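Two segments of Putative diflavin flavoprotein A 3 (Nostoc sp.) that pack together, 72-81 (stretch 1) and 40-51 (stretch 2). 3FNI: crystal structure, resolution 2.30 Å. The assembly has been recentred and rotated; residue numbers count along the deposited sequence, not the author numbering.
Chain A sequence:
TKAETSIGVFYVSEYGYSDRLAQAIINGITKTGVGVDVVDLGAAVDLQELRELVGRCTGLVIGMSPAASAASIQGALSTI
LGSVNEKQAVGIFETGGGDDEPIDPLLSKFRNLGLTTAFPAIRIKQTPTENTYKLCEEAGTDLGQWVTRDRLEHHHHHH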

# COMPACT_ATOMS: atom_id res chain seq x y z
N SER A 72 2.73 2.20 -18.79
CA SER A 72 4.00 2.04 -18.09
C SER A 72 3.91 1.51 -16.66
O SER A 72 4.82 0.82 -16.20
CB SER A 72 4.74 3.38 -18.09
OG SER A 72 3.94 4.39 -17.49
N ILE A 73 2.81 1.81 -15.98
CA ILE A 73 2.62 1.39 -14.59
C ILE A 73 2.09 -0.04 -14.42
O ILE A 73 2.47 -0.73 -13.48
CB ILE A 73 1.65 2.36 -13.86
CG1 ILE A 73 1.96 2.39 -12.37
CG2 ILE A 73 0.20 1.93 -14.09
CD1 ILE A 73 2.93 3.49 -11.98
N GLN A 74 1.21 -0.47 -15.31
CA GLN A 74 0.61 -1.80 -15.23
C GLN A 74 1.59 -2.97 -15.09
O GLN A 74 1.24 -4.01 -14.56
CB GLN A 74 -0.31 -2.03 -16.44
CG GLN A 74 -1.71 -1.44 -16.28
CD GLN A 74 -2.29 -0.93 -17.58
OE1 GLN A 74 -3.49 -0.61 -17.67
NE2 GLN A 74 -1.46 -0.83 -18.61
N GLY A 75 2.81 -2.78 -15.57
CA GLY A 75 3.80 -3.84 -15.46
C GLY A 75 4.05 -4.18 -14.01
O GLY A 75 3.98 -5.34 -13.60
N ALA A 76 4.34 -3.15 -13.21
CA ALA A 76 4.60 -3.33 -11.79
C ALA A 76 3.33 -3.77 -11.06
O ALA A 76 3.37 -4.65 -10.20
CB ALA A 76 5.14 -2.03 -11.19
N LEU A 77 2.22 -3.14 -11.40
CA LEU A 77 0.93 -3.44 -10.78
C LEU A 77 0.53 -4.90 -10.96
O LEU A 77 0.14 -5.57 -9.99
CB LEU A 77 -0.14 -2.52 -11.35
CG LEU A 77 -1.44 -2.42 -10.56
CD1 LEU A 77 -1.14 -2.10 -9.09
CD2 LEU A 77 -2.31 -1.35 -11.18
N SER A 78 0.61 -5.39 -12.20
CA SER A 78 0.28 -6.78 -12.53
C SER A 78 1.19 -7.73 -11.77
O SER A 78 0.77 -8.81 -11.34
CB SER A 78 0.47 -7.03 -14.03
OG SER A 78 -0.46 -6.30 -14.80
N THR A 79 2.44 -7.33 -11.63
CA THR A 79 3.43 -8.15 -10.94
C THR A 79 3.06 -8.29 -9.46
O THR A 79 3.22 -9.37 -8.88
CB THR A 79 4.82 -7.54 -11.07
OG1 THR A 79 5.08 -7.23 -12.45
CG2 THR A 79 5.88 -8.50 -10.58
N ILE A 80 2.57 -7.21 -8.87
CA ILE A 80 2.19 -7.24 -7.46
C ILE A 80 0.97 -8.14 -7.25
O ILE A 80 0.90 -8.90 -6.29
CB ILE A 80 1.88 -5.81 -6.93
CG1 ILE A 80 3.15 -4.95 -6.97
CG2 ILE A 80 1.35 -5.87 -5.51
CD1 ILE A 80 2.92 -3.49 -6.58
N LEU A 81 0.02 -8.04 -8.18
CA LEU A 81 -1.21 -8.84 -8.13
C LEU A 81 -0.92 -10.33 -8.27
O LEU A 81 -1.68 -11.16 -7.78
CB LEU A 81 -2.16 -8.40 -9.24
CG LEU A 81 -2.85 -7.04 -9.05
CD1 LEU A 81 -3.57 -6.64 -10.33
CD2 LEU A 81 -3.81 -7.11 -7.88
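Stretch 2, residues 40-51: DLGAAVDLQELR

Stretch 2 (residues 40-51) lies along one side of the helix segment 72-81, part of a longer helix, first as a loop and then as the start of a helix that runs on past Arg-51, and the contact between them is built on apolar side chains, with no direct hydrogen bond across it. At the centre is Ala-76, whose CB points toward stretch 2 and meets three side chains at similar range: Ala-76 CB is 4.1 Å from Leu-50 CD2, 4.2 Å from Leu-41 CD2 and 4.3 Å from Val-45 CG2. The small methyl thus sits among side chains drawn from both the loop and the helix of stretch 2.

Leu-41, in the m,t rotamer, has the largest covered area of any residue in the contact, 95 Å², and reaches across two turns of the facing helix. Its CD2 lies 4.1 Å from Ile-80 CD1, while Ile-73 CD1 approaches Leu-41 CB to 3.5 Å and Leu-41 O to 2.9 Å, the latter a very tight approach for a methyl carbon and a carbonyl oxygen. Ile-73 gets there by its end: its CB points sideways, and chi2, at 93°, is between wells. Backbones are near here as well, with Ile-73 CA 6.4 Å from Leu-41 CA. Leu-50, rotamer t,p, points toward stretch 1 and puts its CD2 3.9 Å from Ala-76 O, 4.0 Å from Thr-79 CB and 4.4 Å from Ile-80 CG1.

The chain of stretch 2 leaves Leu-41 as a loop, passes Val-45 in an extended conformation (phi/psi -133/152), and enters a helix at Leu-47 that continues beyond Arg-51. Asp-46 caps its start: Asp-46 OD1 accepts from Glu-49 N at 3.2 Å and, weakly, from Gln-48 N at 2.9 Å. This helix runs in broadly the same direction as helix 72-81, crossing at -38° with the axes 9.7 Å apart at closest approach. At the far end of the register, Ile-80 CA and Arg-51 CA are 6.7 Å apart.

Outward from the centre, Thr-79 turns its CB toward stretch 2 and has 81 Å² covered. Its methyl CG2 packs 3.7 Å from Arg-51 CG and also lies over one face of the guanidinium, so the arginine is met along its aliphatic part and at its charged end. Thr-79 OG1 lies 3.8 Å from Leu-47 CD2, but its hydrogen bond goes back into its own helix, to Gly-75 O, at a very short 2.5 Å. The hydroxyl is therefore satisfied while standing beside a leucine methyl. That helix is kinked where the N atoms of Gly-75 and Ala-76 lack a bond to the preceding turn.

At the other margin, Gly-42 N donates to Asp-40 OD1 at 3.0 Å, a bond within the loop. Beyond it, water 1 links the two stretches: it lies 2.8 Å from Ser-72 OG and donates a weak hydrogen bond to Gly-42 O at 3.4 Å.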

# COMPACT_ATOMS: atom_id res chain seq x y z
N ASP A 40 8.65 2.96 -5.52
CA ASP A 40 8.04 3.95 -6.40
C ASP A 40 7.56 3.23 -7.65
O ASP A 40 8.34 2.62 -8.38
CB ASP A 40 9.07 5.03 -6.77
CG ASP A 40 8.56 5.98 -7.85
OD1 ASP A 40 7.35 6.27 -7.89
OD2 ASP A 40 9.39 6.46 -8.65
N LEU A 41 6.24 3.27 -7.87
CA LEU A 41 5.60 2.63 -9.01
C LEU A 41 5.92 3.35 -10.31
O LEU A 41 5.73 2.79 -11.40
CB LEU A 41 4.09 2.61 -8.81
CG LEU A 41 3.54 1.73 -7.69
CD1 LEU A 41 2.03 1.89 -7.61
CD2 LEU A 41 3.92 0.28 -7.96
N GLY A 42 6.38 4.58 -10.20
CA GLY A 42 6.72 5.36 -11.38
C GLY A 42 8.11 5.03 -11.89
O GLY A 42 8.36 5.08 -13.09
N ALA A 43 9.02 4.71 -10.98
CA ALA A 43 10.39 4.37 -11.35
C ALA A 43 10.47 2.89 -11.71
O ALA A 43 9.93 2.04 -11.00
CB ALA A 43 11.35 4.69 -10.21
N ALA A 44 11.15 2.59 -12.82
CA ALA A 44 11.30 1.21 -13.28
C ALA A 44 11.85 0.31 -12.19
O ALA A 44 12.75 0.70 -11.44
CB ALA A 44 12.22 1.17 -14.50
N VAL A 45 11.31 -0.90 -12.10
CA VAL A 45 11.75 -1.85 -11.09
C VAL A 45 12.01 -3.23 -11.66
O VAL A 45 11.40 -3.63 -12.66
CB VAL A 45 10.72 -1.98 -9.95
CG1 VAL A 45 10.65 -0.69 -9.15
CG2 VAL A 45 9.36 -2.31 -10.54
N ASP A 46 12.92 -3.95 -11.02
CA ASP A 46 13.28 -5.31 -11.40
C ASP A 46 12.12 -6.21 -10.99
O ASP A 46 11.88 -6.43 -9.80
CB ASP A 46 14.55 -5.73 -10.68
CG ASP A 46 15.06 -7.09 -11.13
OD1 ASP A 46 14.28 -8.06 -11.10
OD2 ASP A 46 16.25 -7.18 -11.50
N LEU A 47 11.41 -6.73 -11.98
CA LEU A 47 10.25 -7.58 -11.75
C LEU A 47 10.49 -8.75 -10.81
O LEU A 47 9.61 -9.12 -10.03
CB LEU A 47 9.72 -8.10 -13.08
CG LEU A 47 9.42 -7.03 -14.13
CD1 LEU A 47 8.85 -7.71 -15.36
CD2 LEU A 47 8.45 -6.00 -13.57
N GLN A 48 11.68 -9.35 -10.87
CA GLN A 48 11.97 -10.49 -10.02
C GLN A 48 12.21 -10.11 -8.57
O GLN A 48 11.82 -10.84 -7.65
CB GLN A 48 13.17 -11.28 -10.55
CG GLN A 48 13.24 -12.68 -9.98
CD GLN A 48 11.91 -13.42 -10.11
OE1 GLN A 48 11.39 -13.60 -11.22
NE2 GLN A 48 11.36 -13.84 -8.97
N GLU A 49 12.85 -8.97 -8.36
CA GLU A 49 13.12 -8.51 -7.01
C GLU A 49 11.83 -7.93 -6.44
O GLU A 49 11.63 -7.92 -5.23
CB GLU A 49 14.25 -7.47 -7.00
CG GLU A 49 13.83 -6.06 -7.34
CD GLU A 49 14.97 -5.06 -7.23
OE1 GLU A 49 14.70 -3.84 -7.33
OE2 GLU A 49 16.14 -5.48 -7.04
N LEU A 50 10.96 -7.45 -7.33
CA LEU A 50 9.67 -6.89 -6.92
C LEU A 50 8.77 -8.01 -6.41
O LEU A 50 7.99 -7.81 -5.48
CB LEU A 50 8.99 -6.17 -8.08
CG LEU A 50 7.57 -5.64 -7.81
CD1 LEU A 50 7.58 -4.69 -6.62
CD2 LEU A 50 7.04 -4.92 -9.06
N ARG A 51 8.88 -9.19 -7.02
CA ARG A 51 8.09 -10.35 -6.61
C ARG A 51 8.59 -10.83 -5.25
O ARG A 51 7.81 -11.25 -4.40
CB ARG A 51 8.24 -11.52 -7.60
CG ARG A 51 7.66 -11.30 -8.98
CD ARG A 51 7.49 -12.64 -9.70
NE ARG A 51 6.86 -12.48 -11.01
CZ ARG A 51 7.44 -11.87 -12.04
NH1 ARG A 51 8.67 -11.37 -11.91
NH2 ARG A 51 6.79 -11.73 -13.18
O HOH W 1 5.91 4.74 -15.48